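Long-range contacts in hypothetical protein (Pseudomonas syringae pv. tomato, PDB 2OT9), which is of unknown function but belongs to the YaeQ family, which is grouped with the PDDEXK nuclease-like superfamily: residues Val42-Tyr47 / Leu55-Gly60; Leu79-Val84 / Glu100-Leu105; Val84-Ala89 / Gly108-Trp113; Val127-Val132 / Gln173-Glu178. One frame throughout, in Å; residues are numbered along the deposited sequence. Where two conformers were deposited one is given.

Contact 1: residues Val42-Tyr47 / Leu55-Gly60; sequences VRLLAY and LAFGRG
The 42-47 turns of helix 37-49 run antiparallel to edge strand 55-57, their axes 10.0 Å apart at closest and 171° between directions, and the F57 ring lies against both R43 and Y47. The phenyl and tyrosine rings are nearly parallel (20°) but so offset that little of one lies over the other, with centroids 5.0 Å apart. F57 CE2 sits over one face of the tyrosine, while F57 CZ reaches Y47 CB at 3.6 Å. At the phenyl edge, near the ring plane, F57 CE1 meets R43 O at 3.6 Å. L55 CD2 comes to 3.7 Å from Y47 CD1, and a water lies 2.6 Å from both Y47 OH and L55 O, bridging the tyrosine hydroxyl and the L55 carbonyl. R43 NH2 donates to G58 O at 3.2 Å, with the acceptor in the guanidinium plane but the donor above the carbonyl plane; F57 CD1 covers one guanidinium face toward the rim. The stronger charge partner of R43 is E35, which forms a salt bridge with NE. Beyond the pair, R43, L44 and Y47 lean on strand 21-31, and A46, Y47 and F57 on L69 of strand 69-72.

Contact 2: residues Leu79-Val84 / Glu100-Leu105; sequences LHWIEV and ERTSLL. With SRT (S,R meso-tartaric acid), chain C.
W81 to V84 pair with T102 to L105 as parallel strands, the two outer elements of a beta-alpha-beta unit that crosses over through helix 89-96. Backbone hydrogen bonds carry the pairing: W81 N to R101 O (2.9 Å), S103 N to W81 O (2.8 Å), E83 N to S103 O and L105 N to E83 O. CA-H...O contacts run between them, such as V84 CA to L105 O. Among side chains, those of H80 and R101 run alongside each other in the same direction. R101 CD stands over one face of the imidazole, 3.8 Å from its centroid, and I82 CG1 over the opposite face; H80 ND1 makes a weak, straight bond to R101 O. Along one strand, W81 NE1 donates to E83 OE2 at 3.0 Å, from above the carboxylate plane. The ligand bond is from SRT O3 to V84 O, 2.7 Å. With R91 also salt-bridged to OE2 and A68 N on OE1, three partners hold the buried E83 carboxylate, and the strand end offers its carbonyl to tartrate.

Contact 3: residues Val84-Ala89 / Gly108-Trp113; sequences VGQPDA and GSLRVW. With SRT (S,R meso-tartaric acid), chain C.
Q86 lies across the indole of W113, and its CB touches first, 3.5 Å from W113 CD1 over one face of the ring. With CG anti to the carbonyl carbon (chi1 -65°), that methylene also stands above the five-membered ring, 4.2 Å from its centroid in a CH-pi contact, and touches L110 CD2. Beyond CG the chain stays extended, and CD also lies 3.8 Å from L110 CD2. At the tip the branches part: OE1 comes nearest W113 CB, whereas NE2 passes L110 CD2 and makes a weak bond to S109 O at 3.3 Å; its stronger partner is Y107 O. This is the loop leading from strand 78-84 into helix 89-96, at whose start D88 is the N-cap, its OD1 accepting from R91 N. That loop also lines the tartrate pocket: Q86 N points almost straight at SRT O1, 2.7 Å away at 172°. One residue on, P87 O receives W113 NE1 at 2.9 Å. The oxygen lies near the indole plane, but the donor stands 43° out of the carbonyl plane. W113 reaches on to L104 of strand 101-106 and I129 of strand 127-131, and P87 CD approaches SRT O3 at 3.8 Å.

Contact 4: residues Val127-Val132 / Gln173-Glu178; sequences VNIAAV and QWLTGE
I129 O takes two backbone donors, L175 N at 2.7 Å and T176 N at 3.2 Å, because both residues face it in a classic beta bulge of this antiparallel pairing. T176 N arrives in the carbonyl plane, on a lone pair; L175 N is tilted from it. I129 N returns a bond to T176 O within the bulge, and beyond it A131 and Q173 exchange two hydrogen bonds. A130 puts its methyl over the centre of the W174 six-membered ring, 3.7 Å from the centroid and 8° off the normal, while E178 CA lies over the opposite face toward the rim. The indole is sandwiched between the strand and the returning chain. Apolar contacts continue on the other face of the sheet, where A131 CB meets L175 CD1 at 3.9 Å. Further out, E178 N donates to N128 OD1 (2.8 Å, 163°), drawing the C-terminal segment onto the strand. The amide of N128 is positioned through ND2, which bonds to N126 OD1 and to T102 O of neighbouring strand 101-106. With T176 OG1 anti to the backbone N (chi1 -166°), CG2 falls between backbone N and carbonyl carbon and reaches I129 CG1 at 3.6 Å.

From the N terminus, contact 1 comes first, closing the seven-residue link between helix 37-49 and edge strand 55-57. Contact 2 then closes the beta-alpha-beta crossover through helix 89-96. Contact 3 crosses it, since their segments alternate along the chain: the two share V84, both touch the tartrate, and contact 3 ties the loop before helix 89-96 to the start of helix 111-117. Contact 4 follows in series and closes the longest loop, 40 residues, bringing strand 166-174 beside strand 127-131. Contacts 2 and 4 meet through adjacent strands 101-106 and 127-131, while V42 CG1 packs on L105 CB, setting helix 37-49 of contact 1 against the sheet.

Contact 1: residues Val42-Tyr47 / Leu55-Gly60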
loop_
_atom_site.group_PDB
_atom_site.type_symbol
_atom_site.label_atom_id
_atom_site.label_comp_id
_atom_site.label_asym_id
_atom_site.label_seq_id
_atom_site.Cartn_x
_atom_site.Cartn_y
_atom_site.Cartn_z
ATOM N N VAL A 42 1.316 -4.635 -3.840
ATOM C CA VAL A 42 0.707 -3.329 -3.577
ATOM C C VAL A 42 0.963 -2.893 -2.118
ATOM O O VAL A 42 1.282 -1.723 -1.869
ATOM C CB VAL A 42 -0.800 -3.300 -3.922
ATOM C CG1 VAL A 42 -1.361 -1.897 -3.701
ATOM C CG2 VAL A 42 -1.010 -3.671 -5.417
ATOM N N ARG A 43 0.845 -3.818 -1.167
ATOM C CA ARG A 43 1.199 -3.504 0.234
ATOM C C ARG A 43 2.660 -3.047 0.385
ATOM O O ARG A 43 2.951 -2.133 1.164
ATOM C CB ARG A 43 0.941 -4.705 1.147
ATOM C CG ARG A 43 -0.536 -5.004 1.338
ATOM C CD ARG A 43 -0.797 -5.608 2.720
ATOM N NE ARG A 43 -0.180 -6.923 2.881
ATOM C CZ ARG A 43 -0.026 -7.545 4.049
ATOM N NH1 ARG A 43 0.543 -8.754 4.082
ATOM N NH2 ARG A 43 -0.437 -6.964 5.183
ATOM N N LEU A 44 3.575 -3.696 -0.340
ATOM C CA LEU A 44 5.000 -3.300 -0.305
ATOM C C LEU A 44 5.237 -1.908 -0.900
ATOM O O LEU A 44 6.051 -1.121 -0.378
ATOM C CB LEU A 44 5.889 -4.320 -1.039
ATOM C CG LEU A 44 5.818 -5.784 -0.608
ATOM C CD1 LEU A 44 6.824 -6.624 -1.422
ATOM C CD2 LEU A 44 6.044 -5.948 0.867
ATOM N N LEU A 45 4.544 -1.598 -1.994
ATOM C CA LEU A 45 4.629 -0.252 -2.578
ATOM C C LEU A 45 4.114 0.783 -1.577
ATOM O O LEU A 45 4.714 1.833 -1.417
ATOM C CB LEU A 45 3.791 -0.165 -3.861
ATOM C CG LEU A 45 4.372 -0.837 -5.107
ATOM C CD1 LEU A 45 3.317 -0.859 -6.227
ATOM C CD2 LEU A 45 5.649 -0.125 -5.550
ATOM N N ALA A 46 2.987 0.487 -0.918
ATOM C CA ALA A 46 2.421 1.407 0.092
ATOM C C ALA A 46 3.408 1.647 1.240
ATOM O O ALA A 46 3.551 2.763 1.734
ATOM C CB ALA A 46 1.086 0.838 0.658
ATOM N N TYR A 47 4.048 0.576 1.689
ATOM C CA TYR A 47 5.060 0.662 2.739
ATOM C C TYR A 47 6.172 1.651 2.373
ATOM O O TYR A 47 6.546 2.494 3.200
ATOM C CB TYR A 47 5.657 -0.730 3.044
ATOM C CG TYR A 47 6.580 -0.717 4.247
ATOM C CD1 TYR A 47 6.065 -0.703 5.541
ATOM C CD2 TYR A 47 7.963 -0.684 4.081
ATOM C CE1 TYR A 47 6.899 -0.659 6.642
ATOM C CE2 TYR A 47 8.814 -0.645 5.173
ATOM C CZ TYR A 47 8.275 -0.633 6.451
ATOM O OH TYR A 47 9.105 -0.590 7.537
ATOM N N LEU A 55 5.264 2.823 10.929
ATOM C CA LEU A 55 4.383 2.120 10.007
ATOM C C LEU A 55 4.579 0.602 10.144
ATOM O O LEU A 55 5.706 0.115 10.131
ATOM C CB LEU A 55 4.671 2.579 8.571
ATOM C CG LEU A 55 3.770 2.075 7.445
ATOM C CD1 LEU A 55 2.309 2.534 7.644
ATOM C CD2 LEU A 55 4.318 2.558 6.115
ATOM N N ALA A 56 3.483 -0.139 10.274
ATOM C CA ALA A 56 3.535 -1.593 10.383
ATOM C C ALA A 56 2.531 -2.237 9.443
ATOM O O ALA A 56 1.491 -1.638 9.131
ATOM C CB ALA A 56 3.261 -2.027 11.818
ATOM N N PHE A 57 2.828 -3.458 8.996
ATOM C CA PHE A 57 1.830 -4.244 8.259
ATOM C C PHE A 57 0.765 -4.757 9.217
ATOM O O PHE A 57 1.079 -5.211 10.314
ATOM C CB PHE A 57 2.477 -5.405 7.482
ATOM C CG PHE A 57 3.373 -4.952 6.356
ATOM C CD1 PHE A 57 2.841 -4.597 5.128
ATOM C CD2 PHE A 57 4.750 -4.857 6.542
ATOM C CE1 PHE A 57 3.679 -4.166 4.087
ATOM C CE2 PHE A 57 5.588 -4.422 5.518
ATOM C CZ PHE A 57 5.054 -4.086 4.284
ATOM N N GLY A 58 -0.497 -4.649 8.812
ATOM C CA GLY A 58 -1.593 -5.213 9.576
ATOM C C GLY A 58 -1.845 -6.623 9.085
ATOM O O GLY A 58 -1.070 -7.160 8.281
ATOM N N ARG A 59 -2.930 -7.226 9.562
ATOM C CA ARG A 59 -3.343 -8.552 9.085
ATOM C C ARG A 59 -4.174 -8.493 7.796
ATOM O O ARG A 59 -4.645 -9.531 7.319
ATOM C CB ARG A 59 -4.055 -9.343 10.185
ATOM C CG ARG A 59 -3.171 -9.645 11.406
ATOM C CD ARG A 59 -3.824 -10.653 12.346
ATOM N NE ARG A 59 -3.567 -12.045 11.963
ATOM C CZ ARG A 59 -2.958 -12.949 12.734
ATOM N NH1 ARG A 59 -2.538 -12.630 13.955
ATOM N NH2 ARG A 59 -2.776 -14.186 12.288
ATOM N N GLY A 60 -4.348 -7.283 7.246
ATOM C CA GLY A 60 -4.980 -7.069 5.927
ATOM C C GLY A 60 -6.259 -7.870 5.722
ATOM O O GLY A 60 -7.112 -7.919 6.619
HETATM O O HOH W 1 8.216 0.744 9.633
#

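Contact 2: residues Leu79-Val84 / Glu100-Leu105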
loop_
_atom_site.group_PDB
_atom_site.type_symbol
_atom_site.label_atom_id
_atom_site.label_comp_id
_atom_site.label_asym_id
_atom_site.label_seq_id
_atom_site.Cartn_x
_atom_site.Cartn_y
_atom_site.Cartn_z
ATOM N N LEU A 79 -2.631 7.027 13.307
ATOM C CA LEU A 79 -2.268 8.220 12.545
ATOM C C LEU A 79 -2.613 8.036 11.063
ATOM O O LEU A 79 -3.025 8.981 10.381
ATOM C CB LEU A 79 -0.758 8.507 12.703
ATOM C CG LEU A 79 -0.261 8.772 14.141
ATOM C CD1 LEU A 79 1.209 9.103 14.208
ATOM C CD2 LEU A 79 -1.056 9.877 14.773
ATOM N N HIS A 80 -2.453 6.813 10.561
ATOM C CA HIS A 80 -2.594 6.561 9.131
ATOM C C HIS A 80 -3.130 5.158 8.949
ATOM O O HIS A 80 -2.552 4.200 9.453
ATOM C CB HIS A 80 -1.226 6.749 8.423
ATOM C CG HIS A 80 -1.292 6.859 6.921
ATOM N ND1 HIS A 80 -2.465 7.053 6.218
ATOM C CD2 HIS A 80 -0.302 6.865 5.995
ATOM C CE1 HIS A 80 -2.196 7.142 4.926
ATOM N NE2 HIS A 80 -0.892 7.036 4.766
ATOM N N TRP A 81 -4.253 5.057 8.242
ATOM C CA TRP A 81 -4.913 3.788 7.957
ATOM C C TRP A 81 -4.806 3.534 6.455
ATOM O O TRP A 81 -5.379 4.275 5.665
ATOM C CB TRP A 81 -6.397 3.884 8.365
ATOM C CG TRP A 81 -7.189 2.601 8.260
ATOM C CD1 TRP A 81 -7.680 2.026 7.117
ATOM C CD2 TRP A 81 -7.628 1.765 9.348
ATOM N NE1 TRP A 81 -8.374 0.871 7.422
ATOM C CE2 TRP A 81 -8.368 0.695 8.784
ATOM C CE3 TRP A 81 -7.479 1.823 10.744
ATOM C CZ2 TRP A 81 -8.931 -0.321 9.565
ATOM C CZ3 TRP A 81 -8.049 0.809 11.522
ATOM C CH2 TRP A 81 -8.753 -0.252 10.924
ATOM N N ILE A 82 -4.084 2.480 6.061
ATOM C CA ILE A 82 -3.868 2.217 4.639
ATOM C C ILE A 82 -4.509 0.916 4.185
ATOM O O ILE A 82 -4.193 -0.162 4.702
ATOM C CB ILE A 82 -2.363 2.177 4.299
ATOM C CG1 ILE A 82 -1.660 3.402 4.897
ATOM C CG2 ILE A 82 -2.150 2.102 2.773
ATOM C CD1 ILE A 82 -0.136 3.488 4.663
ATOM N N GLU A 83 -5.383 1.003 3.188
ATOM C CA GLU A 83 -5.915 -0.211 2.563
ATOM C C GLU A 83 -5.345 -0.399 1.165
ATOM O O GLU A 83 -4.780 0.531 0.580
ATOM C CB GLU A 83 -7.444 -0.141 2.473
ATOM C CG GLU A 83 -8.157 -0.079 3.828
ATOM C CD GLU A 83 -8.080 -1.387 4.650
ATOM O OE1 GLU A 83 -7.299 -2.330 4.322
ATOM O OE2 GLU A 83 -8.804 -1.457 5.654
ATOM N N VAL A 84 -5.499 -1.608 0.636
ATOM C CA VAL A 84 -5.142 -1.899 -0.753
ATOM C C VAL A 84 -6.309 -2.639 -1.415
ATOM O O VAL A 84 -7.086 -3.314 -0.735
ATOM C CB VAL A 84 -3.800 -2.694 -0.899
ATOM C CG1 VAL A 84 -2.642 -1.976 -0.152
ATOM C CG2 VAL A 84 -3.946 -4.117 -0.408
ATOM N N GLU A 100 -6.612 9.739 11.537
ATOM C CA GLU A 100 -6.490 11.115 11.043
ATOM C C GLU A 100 -6.320 11.147 9.511
ATOM O O GLU A 100 -6.655 12.131 8.836
ATOM C CB GLU A 100 -5.289 11.801 11.710
ATOM C CG GLU A 100 -5.110 13.280 11.317
ATOM C CD GLU A 100 -4.627 14.147 12.471
ATOM O OE1 GLU A 100 -5.425 14.992 12.957
ATOM O OE2 GLU A 100 -3.458 13.972 12.889
ATOM N N ARG A 101 -5.773 10.070 8.975
ATOM C CA ARG A 101 -5.510 9.985 7.539
ATOM C C ARG A 101 -5.852 8.598 7.071
ATOM O O ARG A 101 -5.458 7.618 7.689
ATOM C CB ARG A 101 -4.043 10.295 7.228
ATOM C CG ARG A 101 -3.731 10.240 5.737
ATOM C CD ARG A 101 -2.308 10.673 5.436
ATOM N NE ARG A 101 -2.245 11.059 4.032
ATOM C CZ ARG A 101 -2.436 12.305 3.596
ATOM N NH1 ARG A 101 -2.384 12.546 2.305
ATOM N NH2 ARG A 101 -2.666 13.311 4.448
ATOM N N THR A 102 -6.605 8.523 5.983
ATOM C CA THR A 102 -6.917 7.249 5.364
ATOM C C THR A 102 -6.358 7.257 3.954
ATOM O O THR A 102 -6.569 8.220 3.208
ATOM C CB THR A 102 -8.437 7.047 5.277
ATOM O OG1 THR A 102 -8.993 7.159 6.574
ATOM C CG2 THR A 102 -8.802 5.665 4.725
ATOM N N SER A 103 -5.659 6.185 3.575
ATOM C CA SER A 103 -5.189 6.076 2.204
ATOM C C SER A 103 -5.588 4.745 1.617
ATOM O O SER A 103 -5.681 3.752 2.317
ATOM C CB SER A 103 -3.661 6.268 2.079
ATOM O OG SER A 103 -3.307 7.575 2.516
ATOM N N LEU A 104 -5.789 4.732 0.312
ATOM C CA LEU A 104 -6.035 3.475 -0.377
ATOM C C LEU A 104 -5.179 3.433 -1.627
ATOM O O LEU A 104 -5.224 4.372 -2.448
ATOM C CB LEU A 104 -7.514 3.348 -0.743
ATOM C CG LEU A 104 -7.875 2.272 -1.779
ATOM C CD1 LEU A 104 -7.598 0.843 -1.233
ATOM C CD2 LEU A 104 -9.333 2.417 -2.198
ATOM N N LEU A 105 -4.404 2.348 -1.781
ATOM C CA LEU A 105 -3.800 2.032 -3.069
ATOM C C LEU A 105 -4.659 0.990 -3.767
ATOM O O LEU A 105 -4.588 -0.212 -3.448
ATOM C CB LEU A 105 -2.365 1.484 -2.929
ATOM C CG LEU A 105 -1.219 2.447 -2.690
ATOM C CD1 LEU A 105 0.106 1.718 -2.859
ATOM C CD2 LEU A 105 -1.316 3.640 -3.682
HETATM O O1 SRT C . -9.721 -5.391 -2.142
HETATM O O11 SRT C . -11.631 -6.085 -1.349
HETATM C C1 SRT C . -10.406 -5.889 -1.238
HETATM C C2 SRT C . -9.673 -6.231 0.033
HETATM O O2 SRT C . -9.862 -7.565 0.534
HETATM C C3 SRT C . -10.068 -5.184 1.048
HETATM O O3 SRT C . -9.237 -4.067 0.715
HETATM C C4 SRT C . -9.865 -5.657 2.475
HETATM O O4 SRT C . -8.833 -6.295 2.818
HETATM O O41 SRT C . -10.771 -5.383 3.289
#

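Contact 3: residues Val84-Ala89 / Gly108-Trp113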
loop_
_atom_site.group_PDB
_atom_site.type_symbol
_atom_site.label_atom_id
_atom_site.label_comp_id
_atom_site.label_asym_id
_atom_site.label_seq_id
_atom_site.Cartn_x
_atom_site.Cartn_y
_atom_site.Cartn_z
ATOM N N VAL A 84 -5.499 -1.608 0.636
ATOM C CA VAL A 84 -5.142 -1.899 -0.753
ATOM C C VAL A 84 -6.309 -2.639 -1.415
ATOM O O VAL A 84 -7.086 -3.314 -0.735
ATOM C CB VAL A 84 -3.800 -2.694 -0.899
ATOM C CG1 VAL A 84 -2.642 -1.976 -0.152
ATOM C CG2 VAL A 84 -3.946 -4.117 -0.408
ATOM N N GLY A 85 -6.433 -2.509 -2.725
ATOM C CA GLY A 85 -7.465 -3.255 -3.458
ATOM C C GLY A 85 -8.720 -2.428 -3.673
ATOM O O GLY A 85 -8.637 -1.247 -4.023
ATOM N N GLN A 86 -9.881 -3.035 -3.427
ATOM C CA GLN A 86 -11.158 -2.412 -3.756
ATOM C C GLN A 86 -12.143 -2.469 -2.578
ATOM O O GLN A 86 -13.211 -3.076 -2.701
ATOM C CB GLN A 86 -11.750 -3.077 -5.011
ATOM C CG GLN A 86 -10.893 -2.855 -6.272
ATOM C CD GLN A 86 -11.455 -3.497 -7.523
ATOM O OE1 GLN A 86 -12.644 -3.817 -7.604
ATOM N NE2 GLN A 86 -10.592 -3.699 -8.512
ATOM N N PRO A 87 -11.801 -1.830 -1.437
ATOM C CA PRO A 87 -12.767 -1.801 -0.322
ATOM C C PRO A 87 -13.985 -0.971 -0.718
ATOM O O PRO A 87 -13.860 -0.073 -1.561
ATOM C CB PRO A 87 -11.996 -1.106 0.803
ATOM C CG PRO A 87 -10.954 -0.273 0.098
ATOM C CD PRO A 87 -10.570 -1.067 -1.128
ATOM N N ASP A 88 -15.151 -1.269 -0.154
ATOM C CA ASP A 88 -16.352 -0.495 -0.480
ATOM C C ASP A 88 -16.425 0.826 0.304
ATOM O O ASP A 88 -15.629 1.063 1.215
ATOM C CB ASP A 88 -17.649 -1.347 -0.379
ATOM C CG ASP A 88 -17.987 -1.802 1.051
ATOM O OD1 ASP A 88 -17.636 -1.113 2.039
ATOM O OD2 ASP A 88 -18.666 -2.857 1.180
ATOM N N ALA A 89 -17.382 1.682 -0.059
ATOM C CA ALA A 89 -17.516 2.993 0.558
ATOM C C ALA A 89 -17.881 2.909 2.039
ATOM O O ALA A 89 -17.524 3.789 2.799
ATOM C CB ALA A 89 -18.563 3.833 -0.197
ATOM N N GLY A 108 -6.389 -3.415 -9.894
ATOM C CA GLY A 108 -7.383 -4.145 -10.658
ATOM C C GLY A 108 -8.146 -3.177 -11.540
ATOM O O GLY A 108 -7.874 -1.966 -11.537
ATOM N N SER A 109 -9.104 -3.722 -12.280
ATOM C CA SER A 109 -10.026 -2.964 -13.106
ATOM C C SER A 109 -10.968 -2.148 -12.213
ATOM O O SER A 109 -11.711 -2.709 -11.405
ATOM C CB SER A 109 -10.824 -3.933 -13.984
ATOM O OG SER A 109 -12.000 -3.325 -14.496
ATOM N N LEU A 110 -10.912 -0.829 -12.354
ATOM C CA LEU A 110 -11.620 0.070 -11.434
ATOM C C LEU A 110 -12.898 0.699 -11.974
ATOM O O LEU A 110 -13.567 1.435 -11.264
ATOM C CB LEU A 110 -10.659 1.156 -10.930
ATOM C CG LEU A 110 -9.545 0.754 -9.957
ATOM C CD1 LEU A 110 -9.010 2.045 -9.346
ATOM C CD2 LEU A 110 -10.016 -0.210 -8.849
ATOM N N ARG A 111 -13.268 0.398 -13.216
ATOM C CA ARG A 111 -14.405 1.104 -13.818
ATOM C C ARG A 111 -15.728 1.002 -13.031
ATOM O O ARG A 111 -16.363 2.027 -12.727
ATOM C CB ARG A 111 -14.557 0.769 -15.316
ATOM C CG ARG A 111 -14.385 2.000 -16.238
ATOM C CD ARG A 111 -12.921 2.469 -16.409
ATOM N NE ARG A 111 -12.391 3.207 -15.257
ATOM C CZ ARG A 111 -11.096 3.270 -14.945
ATOM N NH1 ARG A 111 -10.207 2.636 -15.698
ATOM N NH2 ARG A 111 -10.680 3.963 -13.887
ATOM N N VAL A 112 -16.111 -0.208 -12.638
ATOM C CA VAL A 112 -17.336 -0.385 -11.870
ATOM C C VAL A 112 -17.168 0.147 -10.428
ATOM O O VAL A 112 -18.011 0.884 -9.922
ATOM C CB VAL A 112 -17.807 -1.870 -11.890
ATOM C CG1 VAL A 112 -18.973 -2.087 -10.924
ATOM C CG2 VAL A 112 -18.213 -2.280 -13.303
ATOM N N TRP A 113 -16.058 -0.211 -9.799
ATOM C CA TRP A 113 -15.736 0.222 -8.430
ATOM C C TRP A 113 -15.730 1.750 -8.249
ATOM O O TRP A 113 -16.390 2.274 -7.343
ATOM C CB TRP A 113 -14.373 -0.365 -8.028
ATOM C CG TRP A 113 -13.932 0.018 -6.651
ATOM C CD1 TRP A 113 -14.238 -0.622 -5.486
ATOM C CD2 TRP A 113 -13.116 1.141 -6.297
ATOM N NE1 TRP A 113 -13.644 0.021 -4.426
ATOM C CE2 TRP A 113 -12.961 1.113 -4.895
ATOM C CE3 TRP A 113 -12.503 2.170 -7.030
ATOM C CZ2 TRP A 113 -12.223 2.073 -4.208
ATOM C CZ3 TRP A 113 -11.751 3.120 -6.347
ATOM C CH2 TRP A 113 -11.616 3.060 -4.947
HETATM O O1 SRT C . -9.721 -5.391 -2.142
HETATM O O11 SRT C . -11.631 -6.085 -1.349
HETATM C C1 SRT C . -10.406 -5.889 -1.238
HETATM C C2 SRT C . -9.673 -6.231 0.033
HETATM O O2 SRT C . -9.862 -7.565 0.534
HETATM C C3 SRT C . -10.068 -5.184 1.048
HETATM O O3 SRT C . -9.237 -4.067 0.715
HETATM C C4 SRT C . -9.865 -5.657 2.475
HETATM O O4 SRT C . -8.833 -6.295 2.818
HETATM O O41 SRT C . -10.771 -5.383 3.289
#

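Contact 4: residues Val127-Val132 / Gln173-Glu178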
loop_
_atom_site.group_PDB
_atom_site.type_symbol
_atom_site.label_atom_id
_atom_site.label_comp_id
_atom_site.label_asym_id
_atom_site.label_seq_id
_atom_site.Cartn_x
_atom_site.Cartn_y
_atom_site.Cartn_z
ATOM N N VAL A 127 -9.488 11.302 3.056
ATOM C CA VAL A 127 -9.366 10.013 2.384
ATOM C C VAL A 127 -8.652 10.248 1.054
ATOM O O VAL A 127 -8.997 11.161 0.303
ATOM C CB VAL A 127 -10.736 9.312 2.189
ATOM C CG1 VAL A 127 -10.586 8.016 1.378
ATOM C CG2 VAL A 127 -11.395 9.036 3.546
ATOM N N ASN A 128 -7.648 9.422 0.784
ATOM C CA ASN A 128 -6.740 9.625 -0.335
ATOM C C ASN A 128 -6.633 8.319 -1.085
ATOM O O ASN A 128 -6.373 7.281 -0.468
ATOM C CB ASN A 128 -5.356 10.055 0.185
ATOM C CG ASN A 128 -5.420 11.290 1.053
ATOM O OD1 ASN A 128 -5.364 12.403 0.544
ATOM N ND2 ASN A 128 -5.516 11.099 2.374
ATOM N N ILE A 129 -6.864 8.356 -2.393
ATOM C CA ILE A 129 -6.968 7.135 -3.190
ATOM C C ILE A 129 -6.165 7.284 -4.466
ATOM O O ILE A 129 -6.396 8.220 -5.253
ATOM C CB ILE A 129 -8.451 6.792 -3.583
ATOM C CG1 ILE A 129 -9.346 6.675 -2.348
ATOM C CG2 ILE A 129 -8.509 5.494 -4.439
ATOM C CD1 ILE A 129 -10.826 6.515 -2.665
ATOM N N ALA A 130 -5.221 6.365 -4.666
ATOM C CA ALA A 130 -4.436 6.309 -5.891
ATOM C C ALA A 130 -4.538 4.894 -6.439
ATOM O O ALA A 130 -4.686 3.938 -5.672
ATOM C CB ALA A 130 -2.979 6.660 -5.601
ATOM N N ALA A 131 -4.481 4.749 -7.752
ATOM C CA ALA A 131 -4.517 3.427 -8.384
ATOM C C ALA A 131 -3.133 3.054 -8.946
ATOM O O ALA A 131 -2.441 3.901 -9.520
ATOM C CB ALA A 131 -5.550 3.407 -9.492
ATOM N N VAL A 132 -2.763 1.785 -8.795
ATOM C CA VAL A 132 -1.524 1.235 -9.339
ATOM C C VAL A 132 -1.856 0.614 -10.703
ATOM O O VAL A 132 -2.778 -0.198 -10.782
ATOM C CB VAL A 132 -0.954 0.115 -8.415
ATOM C CG1 VAL A 132 0.357 -0.442 -8.973
ATOM C CG2 VAL A 132 -0.753 0.618 -6.961
ATOM N N GLN A 173 -2.048 6.757 -10.345
ATOM C CA GLN A 173 -3.130 7.634 -10.788
ATOM C C GLN A 173 -3.916 8.074 -9.565
ATOM O O GLN A 173 -4.547 7.247 -8.923
ATOM C CB GLN A 173 -4.063 6.919 -11.771
ATOM C CG GLN A 173 -5.247 7.824 -12.229
ATOM C CD GLN A 173 -6.254 7.115 -13.131
ATOM O OE1 GLN A 173 -6.781 6.056 -12.791
ATOM N NE2 GLN A 173 -6.536 7.714 -14.278
ATOM N N TRP A 174 -3.896 9.362 -9.252
ATOM C CA TRP A 174 -4.653 9.879 -8.099
ATOM C C TRP A 174 -6.133 10.049 -8.423
ATOM O O TRP A 174 -6.485 10.788 -9.349
ATOM C CB TRP A 174 -4.020 11.189 -7.570
ATOM C CG TRP A 174 -2.757 10.865 -6.864
ATOM C CD1 TRP A 174 -1.495 10.852 -7.400
ATOM C CD2 TRP A 174 -2.628 10.416 -5.513
ATOM N NE1 TRP A 174 -0.585 10.436 -6.447
ATOM C CE2 TRP A 174 -1.256 10.165 -5.283
ATOM C CE3 TRP A 174 -3.543 10.217 -4.458
ATOM C CZ2 TRP A 174 -0.772 9.729 -4.048
ATOM C CZ3 TRP A 174 -3.061 9.759 -3.236
ATOM C CH2 TRP A 174 -1.689 9.531 -3.038
ATOM N N LEU A 175 -6.994 9.362 -7.671
ATOM C CA LEU A 175 -8.443 9.507 -7.820
ATOM C C LEU A 175 -9.004 10.605 -6.896
ATOM O O LEU A 175 -9.875 11.384 -7.295
ATOM C CB LEU A 175 -9.168 8.175 -7.558
ATOM C CG LEU A 175 -9.135 7.144 -8.693
ATOM C CD1 LEU A 175 -7.766 6.580 -8.896
ATOM C CD2 LEU A 175 -10.159 6.003 -8.470
ATOM N N THR A 176 -8.493 10.659 -5.668
ATOM C CA THR A 176 -8.883 11.695 -4.712
ATOM C C THR A 176 -7.728 11.945 -3.743
ATOM O O THR A 176 -6.951 11.031 -3.449
ATOM C CB THR A 176 -10.186 11.314 -3.941
ATOM O OG1 THR A 176 -10.699 12.472 -3.265
ATOM C CG2 THR A 176 -9.915 10.224 -2.918
ATOM N N GLY A 177 -7.607 13.175 -3.266
ATOM C CA GLY A 177 -6.620 13.495 -2.240
ATOM C C GLY A 177 -5.209 13.418 -2.790
ATOM O O GLY A 177 -4.989 13.666 -3.982
ATOM N N GLU A 178 -4.248 13.079 -1.926
ATOM C CA GLU A 178 -2.834 13.223 -2.266
ATOM C C GLU A 178 -1.966 12.399 -1.320
ATOM O O GLU A 178 -2.445 11.862 -0.307
ATOM C CB GLU A 178 -2.409 14.702 -2.174
ATOM C CG GLU A 178 -2.556 15.317 -0.779
ATOM C CD GLU A 178 -2.102 16.773 -0.685
ATOM O OE1 GLU A 178 -2.101 17.309 0.445
ATOM O OE2 GLU A 178 -1.741 17.389 -1.716
#